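Local coordinates for protein endo-xylogalacturonan hydrolase A (Aspergillus tubingensis, PDB 4C2L) that hydrolyses xylogalacturonan, the xylose-substituted galacturonan backbone found in the hairy regions of pectin, at residues Ile94-Val99 / Ser142-Ser147; Asp122-Asp127 / Pro184-Asp189; Phe298-Cys303 / Cys351-Ser356. All coordinates share one frame; numbering follows the deposited sequence.

Interaction 1 (Ile94-Val99 / Ser142-Ser147)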
ATOM      1  N   ILE A  94      -8.375   5.605  12.142  1.00 10.53           N
ATOM      2  CA  ILE A  94      -8.691   4.450  12.988  1.00 10.81           C
ATOM      3  C   ILE A  94      -7.365   3.891  13.486  1.00 11.72           C
ATOM      4  O   ILE A  94      -6.516   3.467  12.683  1.00 11.38           O
ATOM      5  CB  ILE A  94      -9.460   3.341  12.221  1.00 10.84           C
ATOM      6  CG1 ILE A  94     -10.748   3.910  11.628  1.00 10.95           C
ATOM      7  CG2 ILE A  94      -9.774   2.172  13.146  1.00 11.02           C
ATOM      8  CD1 ILE A  94     -11.414   2.964  10.628  1.00 11.48           C
ATOM      9  N   SER A  95      -7.181   3.916  14.805  1.00 12.03           N
ATOM     10  CA  SER A  95      -5.896   3.506  15.399  1.00 12.76           C
ATOM     11  C   SER A  95      -6.051   2.129  16.046  1.00 13.14           C
ATOM     12  O   SER A  95      -6.937   1.926  16.885  1.00 12.78           O
ATOM     13  CB  SER A  95      -5.423   4.543  16.422  1.00 13.57           C
ATOM     14  OG  SER A  95      -4.304   4.035  17.154  1.00 15.85           O
ATOM     15  N   VAL A  96      -5.208   1.179  15.634  1.00 12.86           N
ATOM     16  CA  VAL A  96      -5.283  -0.196  16.132  1.00 13.30           C
ATOM     17  C   VAL A  96      -3.896  -0.504  16.678  1.00 13.12           C
ATOM     18  O   VAL A  96      -3.023  -1.002  15.958  1.00 12.64           O
ATOM     19  CB  VAL A  96      -5.698  -1.199  15.024  1.00 12.82           C
ATOM     20  CG1 VAL A  96      -5.925  -2.594  15.605  1.00 13.46           C
ATOM     21  CG2 VAL A  96      -6.979  -0.735  14.324  1.00 13.83           C
ATOM     22  N   SER A  97      -3.690  -0.159  17.947  1.00 14.10           N
ATOM     23  CA  SER A  97      -2.363  -0.237  18.545  1.00 14.24           C
ATOM     24  C   SER A  97      -2.310  -1.357  19.568  1.00 15.13           C
ATOM     25  O   SER A  97      -3.077  -1.348  20.536  1.00 14.83           O
ATOM     26  CB  SER A  97      -2.016   1.091  19.226  1.00 15.45           C
ATOM     27  OG  SER A  97      -0.675   1.069  19.702  1.00 17.91           O
ATOM     28  N   ASN A  98      -1.412  -2.314  19.355  1.00 15.29           N
ATOM     29  CA  ASN A  98      -1.236  -3.420  20.300  1.00 16.20           C
ATOM     30  C   ASN A  98      -2.544  -4.151  20.611  1.00 16.20           C
ATOM     31  O   ASN A  98      -2.863  -4.437  21.770  1.00 16.06           O
ATOM     32  CB  ASN A  98      -0.568  -2.915  21.592  1.00 18.15           C
ATOM     33  CG  ASN A  98       0.072  -4.039  22.385  1.00 21.51           C
ATOM     34  OD1 ASN A  98       0.301  -5.130  21.861  1.00 23.67           O
ATOM     35  ND2 ASN A  98       0.358  -3.785  23.653  1.00 24.11           N
ATOM     36  N   VAL A  99      -3.301  -4.469  19.565  1.00 14.70           N
ATOM     37  CA  VAL A  99      -4.546  -5.181  19.747  1.00 14.85           C
ATOM     38  C   VAL A  99      -4.277  -6.629  19.388  1.00 15.70           C
ATOM     39  O   VAL A  99      -3.665  -6.902  18.358  1.00 14.52           O
ATOM     40  CB  VAL A  99      -5.655  -4.580  18.859  1.00 14.89           C
ATOM     41  CG1 VAL A  99      -6.871  -5.500  18.790  1.00 14.83           C
ATOM     42  CG2 VAL A  99      -6.026  -3.199  19.389  1.00 15.17           C
ATOM     43  N   SER A 142      -1.544  -8.574  17.195  1.00 15.15           N
ATOM     44  CA  SER A 142      -1.561  -9.868  16.525  1.00 15.64           C
ATOM     45  C   SER A 142      -2.970 -10.319  16.192  1.00 16.46           C
ATOM     46  O   SER A 142      -3.938  -9.879  16.829  1.00 16.10           O
ATOM     47  CB  SER A 142      -0.876 -10.919  17.407  1.00 17.00           C
ATOM     48  OG  SER A 142      -1.573 -11.105  18.637  1.00 18.63           O
ATOM     49  N   ASN A 143      -3.075 -11.221  15.211  1.00 15.84           N
ATOM     50  CA  ASN A 143      -4.325 -11.883  14.871  1.00 16.59           C
ATOM     51  C   ASN A 143      -5.421 -10.870  14.546  1.00 16.46           C
ATOM     52  O   ASN A 143      -6.428 -10.774  15.245  1.00 15.64           O
ATOM     53  CB  ASN A 143      -4.757 -12.830  16.010  1.00 19.08           C
ATOM     54  CG  ASN A 143      -3.680 -13.851  16.368  1.00 21.84           C
ATOM     55  OD1 ASN A 143      -3.429 -14.133  17.548  1.00 25.28           O
ATOM     56  ND2 ASN A 143      -3.032 -14.399  15.358  1.00 21.64           N
ATOM     57  N   LEU A 144      -5.184 -10.087  13.500  1.00 15.44           N
ATOM     58  CA  LEU A 144      -6.108  -9.054  13.074  1.00 15.57           C
ATOM     59  C   LEU A 144      -6.646  -9.431  11.713  1.00 15.76           C
ATOM     60  O   LEU A 144      -5.882  -9.808  10.825  1.00 15.36           O
ATOM     61  CB  LEU A 144      -5.395  -7.704  12.989  1.00 16.15           C
ATOM     62  CG  LEU A 144      -4.555  -7.353  14.232  1.00 16.95           C
ATOM     63  CD1 LEU A 144      -3.617  -6.194  13.966  1.00 19.71           C
ATOM     64  CD2 LEU A 144      -5.448  -7.052  15.420  1.00 18.88           C
ATOM     65  N   GLU A 145      -7.957  -9.313  11.553  1.00 15.25           N
ATOM     66  CA  GLU A 145      -8.609  -9.693  10.309  1.00 17.01           C
ATOM     67  C   GLU A 145      -9.488  -8.520   9.872  1.00 16.23           C
ATOM     68  O   GLU A 145     -10.303  -8.022  10.657  1.00 16.12           O
ATOM     69  CB  GLU A 145      -9.427 -10.975  10.550  1.00 20.08           C
ATOM     70  CG  GLU A 145     -10.059 -11.583   9.312  1.00 25.38           C
ATOM     71  CD  GLU A 145     -11.493 -11.125   9.048  1.00 29.52           C
ATOM     72  OE1 GLU A 145     -12.107 -10.406   9.881  1.00 32.44           O
ATOM     73  OE2 GLU A 145     -12.020 -11.513   7.986  1.00 33.32           O
ATOM     74  N   ILE A 146      -9.279  -8.058   8.640  1.00 14.56           N
ATOM     75  CA  ILE A 146      -9.998  -6.931   8.070  1.00 14.22           C
ATOM     76  C   ILE A 146     -10.610  -7.415   6.761  1.00 14.23           C
ATOM     77  O   ILE A 146      -9.890  -7.778   5.834  1.00 12.95           O
ATOM     78  CB  ILE A 146      -9.068  -5.723   7.794  1.00 14.87           C
ATOM     79  CG1 ILE A 146      -8.271  -5.348   9.057  1.00 15.95           C
ATOM     80  CG2 ILE A 146      -9.869  -4.513   7.310  1.00 14.70           C
ATOM     81  CD1 ILE A 146      -6.989  -6.144   9.207  1.00 17.30           C
ATOM     82  N   SER A 147     -11.938  -7.399   6.659  1.00 14.17           N
ATOM     83  CA  SER A 147     -12.561  -8.063   5.514  1.00 14.25           C
ATOM     84  C   SER A 147     -13.946  -7.575   5.137  1.00 14.00           C
ATOM     85  O   SER A 147     -14.700  -7.082   5.972  1.00 13.39           O
ATOM     86  CB  SER A 147     -12.629  -9.568   5.775  1.00 15.55           C
ATOM     87  OG  SER A 147     -13.547  -9.868   6.820  1.00 16.95           O
TER
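Val99 and Leu144 lay their side chains across one another at roughly a right angle, and a single methyl of the leucine does most of the touching. Leu144 CD2 lies 4.0 Å from Val99 CG1 and comes closer still to the backbone, 3.4 Å from Val99 O. The same methyl reaches Val96 at the limit of contact, 4.5 Å from Val96 CG1, so that a valine on strand 95-97 and another in the loop that follows it both approach one leucine branch, the first only marginally. On the valine side, chi1 of 167° sets CG1 opposite the backbone N and swings it to the carbonyl side of the residue, which is why methyl and carbonyl oxygen can meet the same leucine group. Leu144, whose CB is directed toward the valines, has CG opposite its carbonyl carbon, and from there CD2 reaches both Val99 CG1 and Val99 O.

Val99 O is thus covered by an apolar methyl, yet it also has a polar partner: Ser142 N donates to it over 2.9 Å in a fairly straight bond, with an N-H...O angle of 158°. This one backbone bond ties the two segments where they come nearest, and the leucine packs beside it. Asn98, with a left-handed backbone conformation, turns the chain between the two valines. Ser142 OG is hydrogen-bonded to Asp100 OD1, just beyond the first segment.

The contact bridges two walls of the parallel beta-helix. Strand 95-97 pairs with strand 134-139 in one sheet, while strand 142-152 runs beside strands 102-105 and 168-176 in another; Leu144 continues the apolar filling through Leu102, Ile138 and Val168, and Val96 does so through Leu64 and Leu136.

Interaction 2 (Asp122-Asp127 / Pro184-Asp189); sequences DLFASD and PPKNTD
Asn187 OD1 lies 3.6 Å from Phe124 CE2 and 3.8 Å from Phe124 CZ, and it also accepts a hydrogen bond from NH2 of Arg132. The same arginine makes a cation-pi contact with the Phe124 ring and bonds to Lys186 O through NH1, so ring, amide and turn are organised round one guanidinium group. The amide plane of Asn187 stands nearly perpendicular to the ring, at 85°.

Lys186 shares CE2 of the ring with Asn187 and extends to CD2, meeting both with the root of its side chain: Lys186 CB is 3.9 Å from Phe124 CE2, and Lys186 CG is 4.1 Å from that carbon. A bend at chi2, -71°, then leads the rest of the lysine away, so its methylenes rather than its ammonium group make the contact. Phe124 presents the ring from the last turn of its helix, its CB pointing toward the loop.

The loop owes its shape to a type II beta turn from Pro185 to Thr188, with Asn187 in the left-handed conformation. Within it Thr188 OG1 donates to Pro185 O over 2.7 Å. Residues Asn187, Thr188 and Asp189 form the Asn-Thr-Asp motif familiar from family 28, and the side chain of Asn187 is about 3 Å from that of Asp210, the proton donor by similarity.

At the surface, helix 118-126 packs against the loop joining strand 168-176 to strand 191-196, with Trp121 of that helix touching Pro185 and Thr188.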
ATOM      1  N   ASP A 122      -7.297  18.536  -1.703  1.00 12.25           N
ATOM      2  CA  ASP A 122      -7.251  19.893  -2.244  1.00 13.60           C
ATOM      3  C   ASP A 122      -6.299  20.778  -1.453  1.00 13.92           C
ATOM      4  O   ASP A 122      -5.554  21.572  -2.039  1.00 13.98           O
ATOM      5  CB  ASP A 122      -8.658  20.498  -2.279  1.00 15.06           C
ATOM      6  CG  ASP A 122      -9.564  19.814  -3.301  1.00 17.23           C
ATOM      7  OD1 ASP A 122      -9.105  19.389  -4.373  1.00 20.15           O
ATOM      8  OD2 ASP A 122     -10.764  19.744  -3.041  1.00 20.40           O
ATOM      9  N   LEU A 123      -6.296  20.624  -0.130  1.00 13.64           N
ATOM     10  CA  LEU A 123      -5.355  21.357   0.718  1.00 13.54           C
ATOM     11  C   LEU A 123      -3.914  20.941   0.426  1.00 13.37           C
ATOM     12  O   LEU A 123      -3.047  21.785   0.228  1.00 13.09           O
ATOM     13  CB  LEU A 123      -5.680  21.159   2.197  1.00 13.57           C
ATOM     14  CG  LEU A 123      -4.810  21.903   3.214  1.00 14.33           C
ATOM     15  CD1 LEU A 123      -4.737  23.395   2.903  1.00 14.92           C
ATOM     16  CD2 LEU A 123      -5.383  21.683   4.610  1.00 14.34           C
ATOM     17  N   PHE A 124      -3.671  19.635   0.372  1.00 13.48           N
ATOM     18  CA  PHE A 124      -2.327  19.149   0.066  1.00 13.37           C
ATOM     19  C   PHE A 124      -1.839  19.652  -1.304  1.00 13.99           C
ATOM     20  O   PHE A 124      -0.662  19.936  -1.478  1.00 14.17           O
ATOM     21  CB  PHE A 124      -2.309  17.630   0.090  1.00 13.79           C
ATOM     22  CG  PHE A 124      -0.959  17.053  -0.180  1.00 13.72           C
ATOM     23  CD1 PHE A 124       0.031  17.137   0.789  1.00 14.59           C
ATOM     24  CD2 PHE A 124      -0.664  16.462  -1.409  1.00 14.27           C
ATOM     25  CE1 PHE A 124       1.291  16.611   0.556  1.00 14.96           C
ATOM     26  CE2 PHE A 124       0.598  15.944  -1.650  1.00 14.70           C
ATOM     27  CZ  PHE A 124       1.577  16.028  -0.662  1.00 15.20           C
ATOM     28  N   ALA A 125      -2.750  19.739  -2.273  1.00 14.29           N
ATOM     29  CA  ALA A 125      -2.402  20.204  -3.623  1.00 15.29           C
ATOM     30  C   ALA A 125      -1.846  21.629  -3.606  1.00 16.53           C
ATOM     31  O   ALA A 125      -0.923  21.935  -4.358  1.00 16.88           O
ATOM     32  CB  ALA A 125      -3.613  20.110  -4.549  1.00 15.05           C
ATOM     33  N   SER A 126      -2.383  22.478  -2.730  1.00 16.98           N
ATOM     34  CA  SER A 126      -1.924  23.873  -2.618  0.50 18.48           C
ATOM     35  C   SER A 126      -0.803  24.046  -1.602  1.00 19.47           C
ATOM     36  O   SER A 126      -0.049  25.026  -1.663  1.00 20.80           O
ATOM     37  CB  SER A 126      -3.081  24.798  -2.237  0.50 18.81           C
ATOM     38  OG  SER A 126      -3.949  25.007  -3.329  0.50 19.78           O
ATOM     39  N   ASP A 127      -0.701  23.109  -0.662  1.00 18.78           N
ATOM     40  CA  ASP A 127       0.255  23.212   0.444  1.00 19.56           C
ATOM     41  C   ASP A 127       0.831  21.833   0.776  1.00 19.51           C
ATOM     42  O   ASP A 127       0.241  21.063   1.525  1.00 17.47           O
ATOM     43  CB  ASP A 127      -0.452  23.813   1.661  1.00 20.88           C
ATOM     44  CG  ASP A 127       0.463  23.962   2.883  1.00 23.21           C
ATOM     45  OD1 ASP A 127       1.665  23.623   2.823  1.00 23.00           O
ATOM     46  OD2 ASP A 127      -0.053  24.410   3.923  1.00 25.78           O
ATOM     47  N   PRO A 184      -5.586  15.378  -7.811  1.00 17.22           N
ATOM     48  CA  PRO A 184      -5.658  13.928  -7.617  1.00 16.75           C
ATOM     49  C   PRO A 184      -5.579  13.517  -6.144  1.00 15.89           C
ATOM     50  O   PRO A 184      -5.140  14.314  -5.286  1.00 15.56           O
ATOM     51  CB  PRO A 184      -4.441  13.392  -8.390  1.00 17.22           C
ATOM     52  CG  PRO A 184      -3.534  14.552  -8.571  1.00 18.84           C
ATOM     53  CD  PRO A 184      -4.275  15.832  -8.314  1.00 17.84           C
ATOM     54  N   PRO A 185      -6.027  12.289  -5.838  1.00 15.30           N
ATOM     55  CA  PRO A 185      -5.927  11.767  -4.469  1.00 14.75           C
ATOM     56  C   PRO A 185      -4.490  11.291  -4.200  1.00 14.51           C
ATOM     57  O   PRO A 185      -4.210  10.093  -4.199  1.00 13.79           O
ATOM     58  CB  PRO A 185      -6.914  10.604  -4.464  1.00 14.42           C
ATOM     59  CG  PRO A 185      -7.038  10.173  -5.894  1.00 14.86           C
ATOM     60  CD  PRO A 185      -6.760  11.381  -6.741  1.00 15.07           C
ATOM     61  N   LYS A 186      -3.590  12.245  -3.977  1.00 14.61           N
ATOM     62  CA  LYS A 186      -2.158  11.949  -3.835  1.00 14.76           C
ATOM     63  C   LYS A 186      -1.863  11.034  -2.644  1.00 14.34           C
ATOM     64  O   LYS A 186      -2.479  11.170  -1.595  1.00 13.45           O
ATOM     65  CB  LYS A 186      -1.374  13.243  -3.626  1.00 16.65           C
ATOM     66  CG  LYS A 186      -1.298  14.149  -4.836  1.00 19.67           C
ATOM     67  CD  LYS A 186      -0.404  13.580  -5.912  1.00 20.73           C
ATOM     68  CE  LYS A 186      -0.102  14.645  -6.961  1.00 24.26           C
ATOM     69  NZ  LYS A 186       0.757  14.082  -8.048  1.00 26.47           N
ATOM     70  N   ASN A 187      -0.906  10.122  -2.820  1.00 12.94           N
ATOM     71  CA  ASN A 187      -0.378   9.311  -1.716  1.00 12.84           C
ATOM     72  C   ASN A 187      -1.432   8.428  -1.066  1.00 12.36           C
ATOM     73  O   ASN A 187      -1.353   8.151   0.128  1.00 12.56           O
ATOM     74  CB  ASN A 187       0.282  10.217  -0.666  1.00 13.63           C
ATOM     75  CG  ASN A 187       1.304  11.160  -1.279  1.00 14.28           C
ATOM     76  OD1 ASN A 187       1.077  12.369  -1.355  1.00 15.17           O
ATOM     77  ND2 ASN A 187       2.437  10.602  -1.736  1.00 15.54           N
ATOM     78  N   THR A 188      -2.416   7.999  -1.857  1.00 11.73           N
ATOM     79  CA  THR A 188      -3.449   7.103  -1.355  1.00 11.66           C
ATOM     80  C   THR A 188      -3.011   5.642  -1.475  1.00 11.72           C
ATOM     81  O   THR A 188      -3.718   4.820  -2.065  1.00 11.51           O
ATOM     82  CB  THR A 188      -4.807   7.363  -2.031  1.00 11.81           C
ATOM     83  OG1 THR A 188      -4.630   7.493  -3.452  1.00 11.80           O
ATOM     84  CG2 THR A 188      -5.416   8.665  -1.454  1.00 11.58           C
ATOM     85  N   ASP A 189      -1.831   5.316  -0.912  1.00 11.57           N
ATOM     86  CA  ASP A 189      -1.308   3.936  -0.979  1.00 12.71           C
ATOM     87  C   ASP A 189      -2.355   2.951  -0.459  1.00 11.51           C
ATOM     88  O   ASP A 189      -2.983   3.200   0.576  1.00 11.52           O
ATOM     89  CB  ASP A 189      -0.089   3.758  -0.065  1.00 14.05           C
ATOM     90  CG  ASP A 189       1.065   4.679  -0.389  1.00 16.18           C
ATOM     91  OD1 ASP A 189       0.887   5.696  -1.085  1.00 16.88           O
ATOM     92  OD2 ASP A 189       2.184   4.383   0.107  1.00 17.31           O
TER

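Interaction 3 (Phe298-Cys303 / Cys351-Ser356)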
ATOM      1  N   PHE A 298       7.944  -3.649 -15.229  1.00 15.53           N
ATOM      2  CA  PHE A 298       8.800  -3.781 -14.044  1.00 15.85           C
ATOM      3  C   PHE A 298       9.852  -2.702 -14.024  1.00 16.21           C
ATOM      4  O   PHE A 298      10.351  -2.276 -15.080  1.00 16.50           O
ATOM      5  CB  PHE A 298       9.453  -5.168 -13.982  1.00 16.35           C
ATOM      6  CG  PHE A 298       9.921  -5.540 -12.605  1.00 16.85           C
ATOM      7  CD1 PHE A 298       9.031  -6.086 -11.684  1.00 17.16           C
ATOM      8  CD2 PHE A 298      11.236  -5.315 -12.209  1.00 17.92           C
ATOM      9  CE1 PHE A 298       9.448  -6.413 -10.395  1.00 17.88           C
ATOM     10  CE2 PHE A 298      11.661  -5.652 -10.924  1.00 17.97           C
ATOM     11  CZ  PHE A 298      10.760  -6.189 -10.014  1.00 17.61           C
ATOM     12  N   GLN A 299      10.216  -2.251 -12.826  1.00 15.70           N
ATOM     13  CA  GLN A 299      11.193  -1.192 -12.735  1.00 16.04           C
ATOM     14  C   GLN A 299      12.057  -1.389 -11.509  1.00 16.43           C
ATOM     15  O   GLN A 299      11.555  -1.754 -10.449  1.00 16.14           O
ATOM     16  CB  GLN A 299      10.499   0.176 -12.696  1.00 16.62           C
ATOM     17  CG  GLN A 299      11.458   1.348 -12.651  1.00 17.81           C
ATOM     18  CD  GLN A 299      10.769   2.692 -12.725  1.00 19.03           C
ATOM     19  OE1 GLN A 299       9.543   2.791 -12.579  1.00 20.02           O
ATOM     20  NE2 GLN A 299      11.556   3.749 -12.925  1.00 19.63           N
ATOM     21  N   ILE A 300      13.360  -1.180 -11.677  1.00 14.98           N
ATOM     22  CA  ILE A 300      14.247  -1.084 -10.541  1.00 15.13           C
ATOM     23  C   ILE A 300      14.845   0.307 -10.545  1.00 15.66           C
ATOM     24  O   ILE A 300      15.450   0.743 -11.549  1.00 16.09           O
ATOM     25  CB  ILE A 300      15.368  -2.140 -10.576  1.00 15.25           C
ATOM     26  CG1 ILE A 300      14.771  -3.559 -10.485  1.00 15.85           C
ATOM     27  CG2 ILE A 300      16.340  -1.895  -9.422  1.00 14.53           C
ATOM     28  CD1 ILE A 300      15.799  -4.656 -10.707  1.00 16.64           C
ATOM     29  N   GLN A 301      14.677   0.993  -9.418  1.00 15.11           N
ATOM     30  CA  GLN A 301      15.259   2.302  -9.207  1.00 15.55           C
ATOM     31  C   GLN A 301      16.309   2.186  -8.131  1.00 15.73           C
ATOM     32  O   GLN A 301      16.029   1.680  -7.043  1.00 15.29           O
ATOM     33  CB  GLN A 301      14.182   3.310  -8.778  1.00 16.38           C
ATOM     34  CG  GLN A 301      13.212   3.673  -9.894  1.00 17.43           C
ATOM     35  CD  GLN A 301      11.992   4.400  -9.356  1.00 19.19           C
ATOM     36  OE1 GLN A 301      12.022   5.617  -9.161  1.00 22.54           O
ATOM     37  NE2 GLN A 301      10.930   3.660  -9.095  1.00 19.10           N
ATOM     38  N   SER A 302      17.526   2.640  -8.440  1.00 15.86           N
ATOM     39  CA  SER A 302      18.627   2.601  -7.485  1.00 17.10           C
ATOM     40  C   SER A 302      19.132   4.008  -7.162  1.00 18.30           C
ATOM     41  O   SER A 302      20.049   4.179  -6.352  1.00 18.89           O
ATOM     42  CB  SER A 302      19.780   1.769  -8.046  1.00 17.43           C
ATOM     43  OG  SER A 302      20.229   2.315  -9.273  1.00 17.18           O
ATOM     44  N   CYS A 303      18.527   5.001  -7.798  1.00 20.12           N
ATOM     45  CA  CYS A 303      18.898   6.405  -7.595  1.00 22.17           C
ATOM     46  C   CYS A 303      17.676   7.167  -7.061  1.00 21.74           C
ATOM     47  O   CYS A 303      17.459   8.343  -7.379  1.00 21.07           O
ATOM     48  CB  CYS A 303      19.404   7.000  -8.916  1.00 26.10           C
ATOM     49  SG  CYS A 303      20.238   8.606  -8.768  1.00 33.31           S
ATOM     50  N   CYS A 351      22.312  -7.536  -7.872  1.00 17.58           N
ATOM     51  CA  CYS A 351      21.093  -7.415  -8.667  1.00 17.56           C
ATOM     52  C   CYS A 351      20.572  -8.810  -8.985  1.00 16.43           C
ATOM     53  O   CYS A 351      20.490  -9.208 -10.150  1.00 16.82           O
ATOM     54  CB  CYS A 351      21.410  -6.630  -9.942  1.00 18.75           C
ATOM     55  SG  CYS A 351      19.974  -6.166 -10.949  1.00 21.24           S
ATOM     56  N   GLY A 352      20.219  -9.555  -7.942  1.00 15.50           N
ATOM     57  CA  GLY A 352      19.898 -10.963  -8.081  1.00 15.50           C
ATOM     58  C   GLY A 352      18.464 -11.158  -8.539  1.00 16.23           C
ATOM     59  O   GLY A 352      17.634 -11.669  -7.792  1.00 16.48           O
ATOM     60  N   ILE A 353      18.191 -10.761  -9.775  1.00 16.61           N
ATOM     61  CA  ILE A 353      16.845 -10.894 -10.335  1.00 17.34           C
ATOM     62  C   ILE A 353      16.820 -11.884 -11.492  1.00 17.43           C
ATOM     63  O   ILE A 353      17.730 -11.902 -12.328  1.00 16.38           O
ATOM     64  CB  ILE A 353      16.219  -9.518 -10.700  1.00 18.83           C
ATOM     65  CG1 ILE A 353      14.826  -9.686 -11.336  1.00 19.69           C
ATOM     66  CG2 ILE A 353      17.148  -8.666 -11.544  1.00 19.81           C
ATOM     67  CD1 ILE A 353      14.060  -8.378 -11.475  1.00 21.35           C
ATOM     68  N   SER A 354      15.807 -12.741 -11.492  1.00 17.04           N
ATOM     69  CA  SER A 354      15.579 -13.716 -12.562  0.50 17.52           C
ATOM     70  C   SER A 354      14.184 -13.507 -13.151  1.00 17.82           C
ATOM     71  O   SER A 354      13.210 -13.483 -12.395  1.00 17.82           O
ATOM     72  CB  SER A 354      15.706 -15.132 -11.997  0.50 17.56           C
ATOM     73  OG  SER A 354      15.509 -16.119 -12.995  0.50 18.45           O
ATOM     74  N   ILE A 355      14.097 -13.386 -14.471  1.00 17.30           N
ATOM     75  CA  ILE A 355      12.840 -13.126 -15.144  1.00 18.24           C
ATOM     76  C   ILE A 355      12.504 -14.298 -16.053  1.00 19.60           C
ATOM     77  O   ILE A 355      13.366 -14.776 -16.800  1.00 19.17           O
ATOM     78  CB  ILE A 355      12.912 -11.822 -15.955  1.00 18.62           C
ATOM     79  CG1 ILE A 355      13.310 -10.659 -15.040  1.00 18.89           C
ATOM     80  CG2 ILE A 355      11.573 -11.538 -16.640  1.00 18.98           C
ATOM     81  CD1 ILE A 355      13.643  -9.376 -15.763  1.00 19.71           C
ATOM     82  N   SER A 356      11.267 -14.773 -15.972  1.00 19.03           N
ATOM     83  CA  SER A 356      10.801 -15.846 -16.867  1.00 20.72           C
ATOM     84  C   SER A 356       9.350 -15.597 -17.274  1.00 21.12           C
ATOM     85  O   SER A 356       8.606 -14.911 -16.570  1.00 19.17           O
ATOM     86  CB  SER A 356      10.929 -17.216 -16.214  1.00 21.63           C
ATOM     87  OG  SER A 356      10.114 -17.300 -15.061  1.00 24.60           O
TER
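Ile353 carries this contact, reaching from its strand toward Phe298 and Ile300 on the strand it faces. Its CB is directed from the backbone toward those residues, and there the side chain divides. The CG2 branch lies 3.8 Å from Cys351 SG on its own strand and 4.3 Å from Ile300 CD1. The longer branch leaves with CG1 anti to the backbone N, chi1 178°, and stays extended, so CG1 acts as a spacer that carries CD1 out to Phe298 and Ile300. There CD1 touches Phe298 CE2 at 3.7 Å, the shortest approach of the contact, and meets Ile300 CD1 tip to tip at 4.2 Å. Ile300 CD1 also lies 4.4 Å from Cys351 SG, whose disulfide partner, Cys345, is itself touched by Ile300.

The two strands run antiparallel at 177°, but with their axes 11.4 Å apart they are opposing walls rather than hydrogen-bonded neighbours. Around them Phe286 sets its ring edge-to-face with Phe298, and Ile323 and Val325 touch Ile353. Apolar side chains meeting across the interior in this way are characteristic of the right-handed parallel beta-helix of family 28 hydrolases.

In the fold
Interactions 1 and 3 are buried, whereas interaction 2 lies at the surface. Each of the two buried contacts joins the sheet containing strands 95-97 and 296-301 to another wall of the beta-helix, but they do so on opposite sides of the chain's centre, with their own centres about 33 Å apart. Interaction 1 joins the walls near a corner and adds a backbone bond to its apolar contacts; interaction 3 crosses the interior with side chains alone. Interaction 2 mixes aromatic, amide and aliphatic groups where a helix meets a loop close to the presumed active site. None of the three touches another.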